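Local coordinates for protein PA1221 (Pseudomonas aeruginosa, PDB 4DG9) that combines an AMP-binding domain of the ANL superfamily with a carrier domain of the phosphopantetheine-attachment family in a single chain, at residues Y83-R88 against D108-A113; I128-T133 against C143-H148; L208-L213 against V233-G238. All blocks are in the same frame, centred on the assembly; numbering follows the deposited sequence.

Contact 1 of 3, residues Y83-R88 against D108-A113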
loop_
_atom_site.group_PDB
_atom_site.type_symbol
_atom_site.label_atom_id
_atom_site.label_comp_id
_atom_site.label_asym_id
_atom_site.label_seq_id
_atom_site.Cartn_x
_atom_site.Cartn_y
_atom_site.Cartn_z
ATOM N N TYR A 83 -12.632 -6.116 -9.658
ATOM C CA TYR A 83 -11.434 -5.939 -10.454
ATOM C C TYR A 83 -11.472 -4.740 -11.381
ATOM O O TYR A 83 -12.530 -4.320 -11.848
ATOM C CB TYR A 83 -11.053 -7.181 -11.264
ATOM C CG TYR A 83 -9.717 -6.947 -11.943
ATOM C CD1 TYR A 83 -8.615 -6.504 -11.203
ATOM C CD2 TYR A 83 -9.560 -7.106 -13.319
ATOM C CE1 TYR A 83 -7.384 -6.258 -11.803
ATOM C CE2 TYR A 83 -8.325 -6.860 -13.941
ATOM C CZ TYR A 83 -7.239 -6.438 -13.176
ATOM O OH TYR A 83 -6.017 -6.198 -13.777
ATOM N N GLY A 84 -10.275 -4.262 -11.691
ATOM C CA GLY A 84 -10.031 -3.103 -12.518
ATOM C C GLY A 84 -9.439 -1.904 -11.799
ATOM O O GLY A 84 -9.677 -1.654 -10.622
ATOM N N GLU A 85 -8.676 -1.135 -12.566
ATOM C CA GLU A 85 -8.034 0.060 -12.081
ATOM C C GLU A 85 -9.113 1.041 -11.729
ATOM O O GLU A 85 -10.246 0.932 -12.199
ATOM C CB GLU A 85 -7.171 0.665 -13.183
ATOM C CG GLU A 85 -6.068 -0.247 -13.666
ATOM C CD GLU A 85 -4.991 -0.443 -12.627
ATOM O OE1 GLU A 85 -4.740 0.504 -11.850
ATOM O OE2 GLU A 85 -4.398 -1.544 -12.584
ATOM N N TYR A 86 -8.757 2.017 -10.909
ATOM C CA TYR A 86 -9.741 2.951 -10.414
ATOM C C TYR A 86 -10.564 3.552 -11.546
ATOM O O TYR A 86 -10.015 4.029 -12.531
ATOM C CB TYR A 86 -9.057 4.044 -9.606
ATOM C CG TYR A 86 -8.566 3.550 -8.275
ATOM C CD1 TYR A 86 -9.461 3.000 -7.356
ATOM C CD2 TYR A 86 -7.215 3.640 -7.921
ATOM C CE1 TYR A 86 -9.041 2.541 -6.132
ATOM C CE2 TYR A 86 -6.778 3.182 -6.691
ATOM C CZ TYR A 86 -7.708 2.627 -5.803
ATOM O OH TYR A 86 -7.309 2.162 -4.588
ATOM N N SER A 87 -11.885 3.510 -11.394
ATOM C CA SER A 87 -12.799 4.146 -12.329
ATOM C C SER A 87 -14.042 4.534 -11.546
ATOM O O SER A 87 -14.186 4.150 -10.387
ATOM C CB SER A 87 -13.191 3.149 -13.422
ATOM O OG SER A 87 -13.788 1.990 -12.854
ATOM N N ARG A 88 -14.977 5.230 -12.184
ATOM C CA ARG A 88 -16.216 5.556 -11.499
ATOM C C ARG A 88 -16.962 4.247 -11.189
ATOM O O ARG A 88 -17.587 4.093 -10.129
ATOM C CB ARG A 88 -17.060 6.553 -12.312
ATOM C CG ARG A 88 -17.540 6.075 -13.674
ATOM C CD ARG A 88 -18.321 7.177 -14.386
ATOM N NE ARG A 88 -17.525 8.391 -14.504
ATOM C CZ ARG A 88 -17.992 9.570 -14.902
ATOM N NH1 ARG A 88 -19.274 9.716 -15.217
ATOM N NH2 ARG A 88 -17.171 10.611 -14.968
ATOM N N ASP A 108 -6.545 -8.600 -7.696
ATOM C CA ASP A 108 -5.604 -7.952 -8.594
ATOM C C ASP A 108 -5.267 -8.948 -9.699
ATOM O O ASP A 108 -4.738 -10.019 -9.424
ATOM C CB ASP A 108 -4.350 -7.568 -7.805
ATOM C CG ASP A 108 -3.305 -6.861 -8.653
ATOM O OD1 ASP A 108 -3.403 -6.929 -9.906
ATOM O OD2 ASP A 108 -2.379 -6.250 -8.052
ATOM N N LEU A 109 -5.590 -8.624 -10.946
ATOM C CA LEU A 109 -5.360 -9.597 -12.021
ATOM C C LEU A 109 -3.929 -9.530 -12.547
ATOM O O LEU A 109 -3.562 -10.263 -13.453
ATOM C CB LEU A 109 -6.399 -9.502 -13.151
ATOM C CG LEU A 109 -7.828 -9.997 -12.853
ATOM C CD1 LEU A 109 -8.672 -10.018 -14.127
ATOM C CD2 LEU A 109 -7.835 -11.371 -12.205
ATOM N N LYS A 110 -3.135 -8.635 -11.970
ATOM C CA LYS A 110 -1.696 -8.659 -12.182
ATOM C C LYS A 110 -1.056 -9.838 -11.460
ATOM O O LYS A 110 0.151 -10.024 -11.539
ATOM C CB LYS A 110 -1.040 -7.355 -11.706
ATOM C CG LYS A 110 -1.403 -6.139 -12.529
ATOM C CD LYS A 110 -0.710 -4.889 -12.011
ATOM C CE LYS A 110 -1.342 -3.647 -12.626
ATOM N NZ LYS A 110 -1.659 -3.838 -14.075
ATOM N N GLN A 111 -1.855 -10.614 -10.732
ATOM C CA GLN A 111 -1.291 -11.607 -9.820
ATOM C C GLN A 111 -1.565 -13.004 -10.333
ATOM O O GLN A 111 -2.462 -13.197 -11.135
ATOM C CB GLN A 111 -1.840 -11.447 -8.397
ATOM C CG GLN A 111 -1.670 -10.039 -7.825
ATOM C CD GLN A 111 -0.210 -9.577 -7.780
ATOM O OE1 GLN A 111 0.718 -10.390 -7.814
ATOM N NE2 GLN A 111 -0.008 -8.263 -7.703
ATOM N N PRO A 112 -0.744 -13.978 -9.922
ATOM C CA PRO A 112 -0.946 -15.319 -10.471
ATOM C C PRO A 112 -2.249 -15.970 -10.008
ATOM O O PRO A 112 -2.736 -15.751 -8.889
ATOM C CB PRO A 112 0.288 -16.100 -9.986
ATOM C CG PRO A 112 0.869 -15.304 -8.888
ATOM C CD PRO A 112 0.507 -13.872 -9.153
ATOM N N ALA A 113 -2.794 -16.789 -10.899
ATOM C CA ALA A 113 -4.088 -17.408 -10.709
ATOM C C ALA A 113 -4.214 -18.102 -9.363
ATOM O O ALA A 113 -5.137 -17.828 -8.604
ATOM C CB ALA A 113 -4.362 -18.388 -11.833
#
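Leu109 sits over one face of the Tyr83 ring, and this pair is the packed centre of the contact. The leucine CG lies 3.4 Å from the ring centroid, 14° off the ring normal, so its C-H addresses the middle of the ring in a CH-pi contact. CB of Leu109 sits nearer the phenol end, over CZ, on the same face. The ring gets there because Tyr83 turns CG away from its backbone N (chi1 -174°), swinging the phenol toward 108-113. The other half of the contact is loose and faces solvent. Glu85 bends at chi2 and brings OE2 to 3.9 Å from Lys110 NZ, a long salt bridge between two exposed side chains that meet nearly at right angles; the lysine is poorly ordered, so the pairing is probably mobile. The turn that carries Leu109 is held by Asp108, which takes Lys110 N on OD1 at 2.7 Å, from above the carboxylate plane, and Gln111 NE2 on OD2 at 3.1 Å. A further bond from Gln111 N to Asp108 O closes a type I turn. Tyr83 ends strand 79-83 and Leu109 follows strand 103-106, its neighbour in a parallel sheet; both loops run on into helices, with Ser87 and Pro112 at the N-caps. Joined here are two strand-to-helix loops at the C-terminal edge of an alpha/beta sheet, with an Asx turn at Asp108.

Contact 2 of 3, residues I128-T133 against C143-H148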
loop_
_atom_site.group_PDB
_atom_site.type_symbol
_atom_site.label_atom_id
_atom_site.label_comp_id
_atom_site.label_asym_id
_atom_site.label_seq_id
_atom_site.Cartn_x
_atom_site.Cartn_y
_atom_site.Cartn_z
ATOM N N ILE A 128 -17.062 -12.004 -8.722
ATOM C CA ILE A 128 -16.202 -10.852 -8.908
ATOM C C ILE A 128 -16.903 -9.861 -9.812
ATOM O O ILE A 128 -17.438 -10.239 -10.865
ATOM C CB ILE A 128 -14.876 -11.270 -9.543
ATOM C CG1 ILE A 128 -14.200 -12.302 -8.645
ATOM C CG2 ILE A 128 -13.983 -10.046 -9.809
ATOM C CD1 ILE A 128 -13.034 -12.988 -9.271
ATOM N N LEU A 129 -16.914 -8.599 -9.391
ATOM C CA LEU A 129 -17.492 -7.528 -10.200
ATOM C C LEU A 129 -16.392 -6.916 -11.038
ATOM O O LEU A 129 -15.529 -6.212 -10.527
ATOM C CB LEU A 129 -18.099 -6.449 -9.313
ATOM C CG LEU A 129 -19.304 -6.859 -8.464
ATOM C CD1 LEU A 129 -19.757 -5.711 -7.591
ATOM C CD2 LEU A 129 -20.439 -7.311 -9.360
ATOM N N ASP A 130 -16.454 -7.154 -12.338
ATOM C CA ASP A 130 -15.377 -6.781 -13.233
ATOM C C ASP A 130 -15.591 -5.389 -13.808
ATOM O O ASP A 130 -16.459 -5.183 -14.654
ATOM C CB ASP A 130 -15.345 -7.798 -14.374
ATOM C CG ASP A 130 -14.481 -7.361 -15.520
ATOM O OD1 ASP A 130 -13.695 -6.421 -15.328
ATOM O OD2 ASP A 130 -14.589 -7.964 -16.613
ATOM N N CYS A 131 -14.795 -4.434 -13.345
ATOM C CA CYS A 131 -14.770 -3.101 -13.940
ATOM C C CYS A 131 -13.592 -2.895 -14.886
ATOM O O CYS A 131 -13.390 -1.794 -15.386
ATOM C CB CYS A 131 -14.764 -2.040 -12.859
ATOM S SG CYS A 131 -15.829 -2.489 -11.513
ATOM N N SER A 132 -12.797 -3.938 -15.101
ATOM C CA SER A 132 -11.635 -3.840 -15.980
ATOM C C SER A 132 -12.022 -3.325 -17.357
ATOM O O SER A 132 -12.948 -3.823 -17.993
ATOM C CB SER A 132 -10.898 -5.180 -16.110
ATOM O OG SER A 132 -11.608 -6.094 -16.926
ATOM N N THR A 133 -11.292 -2.308 -17.792
ATOM C CA THR A 133 -11.479 -1.688 -19.091
ATOM C C THR A 133 -11.003 -2.648 -20.179
ATOM O O THR A 133 -11.660 -2.825 -21.206
ATOM C CB THR A 133 -10.665 -0.386 -19.157
ATOM O OG1 THR A 133 -9.370 -0.617 -18.585
ATOM C CG2 THR A 133 -11.357 0.716 -18.358
ATOM N N CYS A 143 -16.372 -13.890 -12.975
ATOM C CA CYS A 143 -16.424 -12.449 -13.238
ATOM C C CYS A 143 -17.689 -12.055 -13.989
ATOM O O CYS A 143 -18.075 -12.709 -14.952
ATOM C CB CYS A 143 -15.205 -11.999 -14.056
ATOM S SG CYS A 143 -13.568 -12.333 -13.287
ATOM N N VAL A 144 -18.358 -11.014 -13.513
ATOM C CA VAL A 144 -19.414 -10.356 -14.282
ATOM C C VAL A 144 -19.100 -8.875 -14.545
ATOM O O VAL A 144 -18.955 -8.104 -13.602
ATOM C CB VAL A 144 -20.776 -10.467 -13.598
ATOM C CG1 VAL A 144 -20.694 -9.940 -12.185
ATOM C CG2 VAL A 144 -21.806 -9.683 -14.368
ATOM N N PRO A 145 -18.995 -8.473 -15.824
ATOM C CA PRO A 145 -18.762 -7.061 -16.175
ATOM C C PRO A 145 -19.915 -6.171 -15.727
ATOM O O PRO A 145 -21.060 -6.446 -16.085
ATOM C CB PRO A 145 -18.747 -7.077 -17.706
ATOM C CG PRO A 145 -18.668 -8.518 -18.112
ATOM C CD PRO A 145 -19.269 -9.307 -17.009
ATOM N N VAL A 146 -19.620 -5.111 -14.980
ATOM C CA VAL A 146 -20.665 -4.211 -14.491
ATOM C C VAL A 146 -21.125 -3.116 -15.471
ATOM O O VAL A 146 -22.279 -2.712 -15.431
ATOM C CB VAL A 146 -20.331 -3.576 -13.098
ATOM C CG1 VAL A 146 -19.682 -4.587 -12.178
ATOM C CG2 VAL A 146 -19.464 -2.353 -13.255
ATOM N N ARG A 147 -20.228 -2.612 -16.316
ATOM C CA ARG A 147 -20.602 -1.554 -17.253
ATOM C C ARG A 147 -21.780 -2.010 -18.097
ATOM O O ARG A 147 -21.856 -3.183 -18.471
ATOM C CB ARG A 147 -19.428 -1.167 -18.154
ATOM C CG ARG A 147 -19.373 0.327 -18.468
ATOM C CD ARG A 147 -18.371 0.645 -19.570
ATOM N NE ARG A 147 -17.057 0.077 -19.292
ATOM C CZ ARG A 147 -16.134 -0.155 -20.219
ATOM N NH1 ARG A 147 -16.385 0.133 -21.488
ATOM N NH2 ARG A 147 -14.960 -0.684 -19.881
ATOM N N HIS A 148 -22.701 -1.087 -18.378
ATOM C CA HIS A 148 -23.891 -1.345 -19.219
ATOM C C HIS A 148 -24.793 -2.444 -18.676
ATOM O O HIS A 148 -25.547 -3.052 -19.435
ATOM C CB HIS A 148 -23.511 -1.720 -20.667
ATOM C CG HIS A 148 -22.507 -0.806 -21.291
ATOM N ND1 HIS A 148 -22.707 0.554 -21.404
ATOM C CD2 HIS A 148 -21.306 -1.059 -21.863
ATOM C CE1 HIS A 148 -21.664 1.099 -22.006
ATOM N NE2 HIS A 148 -20.797 0.146 -22.294
#
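Leu129 and Val144 lie side by side and point the same way from paired parallel strands, while Val146 comes in across the leucine nearly at a right angle. Followed outward, the leucine meets Val146 first: its CB is 3.8 Å from Val146 CG1. With CG set opposite the carbonyl carbon (chi1 -65°), the side chain then lies alongside that of Val144, and at the tip CD2 reaches Val144 CG1 at 3.9 Å and Val146 CG1 at 4.0 Å. One methyl thus fits against two valines, and Leu69 and Cys93, from helices 55-72 and 88-99, also touch the leucine. Val146 turns its other methyl, CG2, to Cys131 SG. On the other face of the sheet Ile128 CD1 packs on Cys143 SG at 4.1 Å, beside Asp130 and Pro145. Three backbone bonds join the segments: Val144 N to Ile128 O at 2.9 Å, Asp130 N to Val144 O, and Val146 N to Asp130 O. At the end of the strand, Asp130 OD1 accepts Ser132 N at 2.7 Å and turns the chain as an Asx turn. Farther out, exposed Arg147 brings the edge of its guanidinium to Thr133 CA. Strand 143-145 is the outermost on this side of a four-stranded parallel sheet, and its pairing with 125-130 forms the margin of an alpha/beta layer with helices on the leucine face.

Contact 3 of 3, residues L208-L213 against V233-G238. With DG9 (5'-({[(2R,3R)-3-amino-2-{[2-({N-[(2R)-2-hydroxy-3,3-dimethyl-4-{[oxido(oxo)phosphonio]oxy}butanoyl]-beta-alanyl}amino)ethyl]sulfanyl}-4-methylpentyl]sulfonyl}amino)-5'-deoxyadenosine), chain B.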
loop_
_atom_site.group_PDB
_atom_site.type_symbol
_atom_site.label_atom_id
_atom_site.label_comp_id
_atom_site.label_asym_id
_atom_site.label_seq_id
_atom_site.Cartn_x
_atom_site.Cartn_y
_atom_site.Cartn_z
ATOM N N LEU A 208 -6.682 12.453 -3.649
ATOM C CA LEU A 208 -6.121 11.624 -4.708
ATOM C C LEU A 208 -6.339 10.137 -4.409
ATOM O O LEU A 208 -5.988 9.646 -3.329
ATOM C CB LEU A 208 -4.631 11.916 -4.853
ATOM C CG LEU A 208 -3.854 10.922 -5.707
ATOM C CD1 LEU A 208 -4.193 11.120 -7.184
ATOM C CD2 LEU A 208 -2.366 11.091 -5.463
ATOM N N VAL A 209 -6.938 9.421 -5.353
ATOM C CA VAL A 209 -7.171 7.994 -5.172
ATOM C C VAL A 209 -6.198 7.258 -6.071
ATOM O O VAL A 209 -6.322 7.244 -7.294
ATOM C CB VAL A 209 -8.610 7.585 -5.514
ATOM C CG1 VAL A 209 -8.777 6.088 -5.296
ATOM C CG2 VAL A 209 -9.624 8.389 -4.680
ATOM N N ASN A 210 -5.213 6.664 -5.423
ATOM C CA ASN A 210 -4.022 6.147 -6.060
ATOM C C ASN A 210 -3.640 4.750 -5.553
ATOM O O ASN A 210 -3.304 3.852 -6.324
ATOM C CB ASN A 210 -2.876 7.133 -5.890
ATOM C CG ASN A 210 -1.671 6.732 -6.674
ATOM O OD1 ASN A 210 -1.757 6.457 -7.885
ATOM N ND2 ASN A 210 -0.531 6.680 -6.000
ATOM N N SER A 211 -3.552 4.635 -4.231
ATOM C CA SER A 211 -3.072 3.427 -3.572
ATOM C C SER A 211 -3.763 2.122 -3.984
ATOM O O SER A 211 -4.963 2.105 -4.249
ATOM C CB SER A 211 -3.147 3.610 -2.058
ATOM O OG SER A 211 -2.270 4.650 -1.678
ATOM N N PRO A 212 -2.989 1.021 -4.041
ATOM C CA PRO A 212 -3.548 -0.294 -4.378
ATOM C C PRO A 212 -4.655 -0.722 -3.408
ATOM O O PRO A 212 -4.504 -0.671 -2.209
ATOM C CB PRO A 212 -2.331 -1.225 -4.304
ATOM C CG PRO A 212 -1.318 -0.486 -3.507
ATOM C CD PRO A 212 -1.532 0.957 -3.850
ATOM N N LEU A 213 -5.773 -1.151 -3.964
ATOM C CA LEU A 213 -6.962 -1.432 -3.188
ATOM C C LEU A 213 -6.879 -2.804 -2.516
ATOM O O LEU A 213 -7.777 -3.188 -1.754
ATOM C CB LEU A 213 -8.187 -1.345 -4.102
ATOM C CG LEU A 213 -9.583 -1.348 -3.503
ATOM C CD1 LEU A 213 -9.708 -0.371 -2.328
ATOM C CD2 LEU A 213 -10.566 -1.015 -4.606
ATOM N N VAL A 233 -10.507 12.066 -6.458
ATOM C CA VAL A 233 -9.877 12.372 -7.722
ATOM C C VAL A 233 -9.065 11.152 -8.085
ATOM O O VAL A 233 -7.990 10.940 -7.540
ATOM C CB VAL A 233 -8.936 13.586 -7.556
ATOM C CG1 VAL A 233 -8.261 13.926 -8.866
ATOM C CG2 VAL A 233 -9.724 14.784 -7.035
ATOM N N LEU A 234 -9.571 10.372 -9.035
ATOM C CA LEU A 234 -9.017 9.057 -9.351
ATOM C C LEU A 234 -7.806 9.168 -10.241
ATOM O O LEU A 234 -7.823 9.919 -11.210
ATOM C CB LEU A 234 -10.056 8.215 -10.079
ATOM C CG LEU A 234 -11.422 8.041 -9.403
ATOM C CD1 LEU A 234 -12.287 7.002 -10.131
ATOM C CD2 LEU A 234 -11.245 7.646 -7.948
ATOM N N ASN A 235 -6.760 8.395 -9.971
ATOM C CA ASN A 235 -5.687 8.395 -10.940
ATOM C C ASN A 235 -6.011 7.311 -11.959
ATOM O O ASN A 235 -5.766 6.133 -11.739
ATOM C CB ASN A 235 -4.361 8.085 -10.247
ATOM C CG ASN A 235 -3.227 7.831 -11.234
ATOM O OD1 ASN A 235 -3.341 8.145 -12.415
ATOM N ND2 ASN A 235 -2.131 7.256 -10.749
ATOM N N ASP A 236 -6.569 7.744 -13.083
ATOM C CA ASP A 236 -6.735 6.926 -14.277
ATOM C C ASP A 236 -5.682 7.232 -15.369
ATOM O O ASP A 236 -5.887 6.925 -16.542
ATOM C CB ASP A 236 -8.181 6.926 -14.788
ATOM C CG ASP A 236 -8.748 8.304 -14.916
ATOM O OD1 ASP A 236 -7.939 9.254 -14.939
ATOM O OD2 ASP A 236 -9.994 8.436 -14.995
ATOM N N LEU A 237 -4.632 7.961 -14.999
ATOM C CA LEU A 237 -3.574 8.348 -15.928
ATOM C C LEU A 237 -2.352 7.425 -15.952
ATOM O O LEU A 237 -1.426 7.672 -16.704
ATOM C CB LEU A 237 -3.083 9.754 -15.590
ATOM C CG LEU A 237 -4.156 10.828 -15.602
ATOM C CD1 LEU A 237 -3.555 12.212 -15.329
ATOM C CD2 LEU A 237 -4.881 10.761 -16.947
ATOM N N GLY A 238 -2.326 6.381 -15.134
ATOM C CA GLY A 238 -1.143 5.537 -15.039
ATOM C C GLY A 238 -0.347 5.761 -13.754
ATOM O O GLY A 238 -0.709 6.607 -12.925
HETATM C C DG9 B . -0.308 -0.190 5.862
HETATM N N DG9 B . 2.228 -2.022 7.451
HETATM S S DG9 B . 0.896 -2.570 6.771
HETATM C C1 DG9 B . -0.268 -1.387 6.827
HETATM N N1 DG9 B . 6.798 4.695 10.397
HETATM O O1 DG9 B . 3.302 -2.261 11.841
HETATM C C2 DG9 B . 7.483 3.554 10.589
HETATM N N2 DG9 B . -1.993 1.034 7.169
HETATM O O2 DG9 B . 5.927 -1.956 11.127
HETATM C C3 DG9 B . 2.153 -1.690 8.861
HETATM N N3 DG9 B . 6.960 2.348 10.329
HETATM O O3 DG9 B . 7.063 -1.311 -6.163
HETATM C C4 DG9 B . 5.698 2.243 9.840
HETATM C C5 DG9 B . 4.963 3.398 9.629
HETATM C C6 DG9 B . 5.538 4.641 9.917
HETATM N N6 DG9 B . 4.859 5.800 9.728
HETATM N N7 DG9 B . 3.759 3.003 9.161
HETATM C C8 DG9 B . 3.744 1.652 9.081
HETATM N N9 DG9 B . 4.931 1.194 9.490
HETATM C CA DG9 B . -0.554 1.036 6.759
HETATM C CB DG9 B . -0.179 2.421 6.228
HETATM C "C1'" DG9 B . 5.322 -0.238 9.559
HETATM S S1P DG9 B . 1.055 -0.026 4.739
HETATM C "C2'" DG9 B . 5.077 -0.805 10.953
HETATM P P2A DG9 B . 6.541 -0.894 -7.535
HETATM C C2P DG9 B . 0.332 0.742 3.317
HETATM O O2P DG9 B . 1.161 -3.100 5.469
HETATM C "C3'" DG9 B . 3.623 -1.227 10.897
HETATM C C3P DG9 B . -0.109 -0.235 2.229
HETATM O O3P DG9 B . 0.403 -3.606 7.628
HETATM C "C4'" DG9 B . 3.540 -1.741 9.468
HETATM O "O4'" DG9 B . 4.464 -0.967 8.685
HETATM O O4A DG9 B . 5.914 -1.950 -8.423
HETATM N N4P DG9 B . 0.928 -0.403 1.231
HETATM C C5P DG9 B . 0.801 -0.027 -0.038
HETATM O O5P DG9 B . -0.174 0.552 -0.486
HETATM O O6A DG9 B . 5.459 0.293 -7.365
HETATM C C6P DG9 B . 1.965 -0.357 -0.938
HETATM C C7P DG9 B . 2.595 0.941 -1.421
HETATM N N8P DG9 B . 3.532 0.731 -2.505
HETATM C C9P DG9 B . 3.129 0.689 -3.773
HETATM O O9P DG9 B . 1.966 0.838 -4.098
HETATM C CAP DG9 B . 4.182 0.445 -4.820
HETATM O OAP DG9 B . 5.421 0.108 -4.201
HETATM C CBP DG9 B . 4.392 1.654 -5.733
HETATM C CCP DG9 B . 5.661 1.446 -6.557
HETATM C CDP DG9 B . 3.187 1.704 -6.657
HETATM C CEP DG9 B . 4.475 2.955 -4.945
HETATM C CG1 DG9 B . -1.273 3.069 5.387
HETATM C CG2 DG9 B . 0.157 3.328 7.407
#
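The amides of Asn210 and Asn235 lie side by side, their planes 28° apart. Asn235 ND2 gives a nearly straight bond of 3.0 Å to Asn210 OD1 (173° at the hydrogen); the acceptor lies in the plane of the Asn235 amide, while the donor stands somewhat tilted from the Asn210 carbonyl plane. Its second bond, 2.7 Å to Gly238 O, also leaves close to the Asn235 amide plane, so the two acceptors fix the rotation of the amide. At the other end of the group, OD1 takes Leu237 N at 2.9 Å, which makes an Asx turn. Three bonds therefore hold one side chain, which ties the turn after strand 231-234 to the end of strand 206-209. Asn235 carries its CG away from its own N (chi1 170°), and this points the amide across to Asn210. Before the asparagines the strands pair in parallel. Val209 N donates to Val233 O at 2.9 Å, and Asn235 N donates to Val209 O at 2.9 Å. On one face of the sheet Leu234 CD2 lies 3.6 Å from Val209 CB, the two side chains pointing the same way; on the other are Leu208 and Val233. Beyond the paired strands, Pro212 CG comes 3.4 Å from O5P of the bound DG9. The pair closes a beta-alpha-beta unit: helix 217-226 connects the strands and packs on Val209 through Ile222, helix 242-250 touches Leu208 and Asn235, and strand 44-48 lies on the other side of strand 231-234.

How the contacts relate
Along the chain the three contacts come in series, all in the AMP-binding enzyme part of the chain. Contacts 1 and 2, centres 11 Å apart, share one parallel sheet in the strand order 103-106, 79-83, 125-130, 143-145. Tyr83 is the joint: its backbone probably bonds to Leu129 and Cys131, and its ring packs on Ser132. Contact 3 belongs to a second, mixed sheet, with its centre 13 Å from contact 1. Tyr86 bridges the two by packing against Leu213, while Ser87 packs on Leu234. Contacts 2 and 3, centres 18 Å apart, do not touch; loop 83-88 touches both, linking the parallel sheet to the mixed sheet, where Pro212 in the loop after strand 206-209 meets DG9.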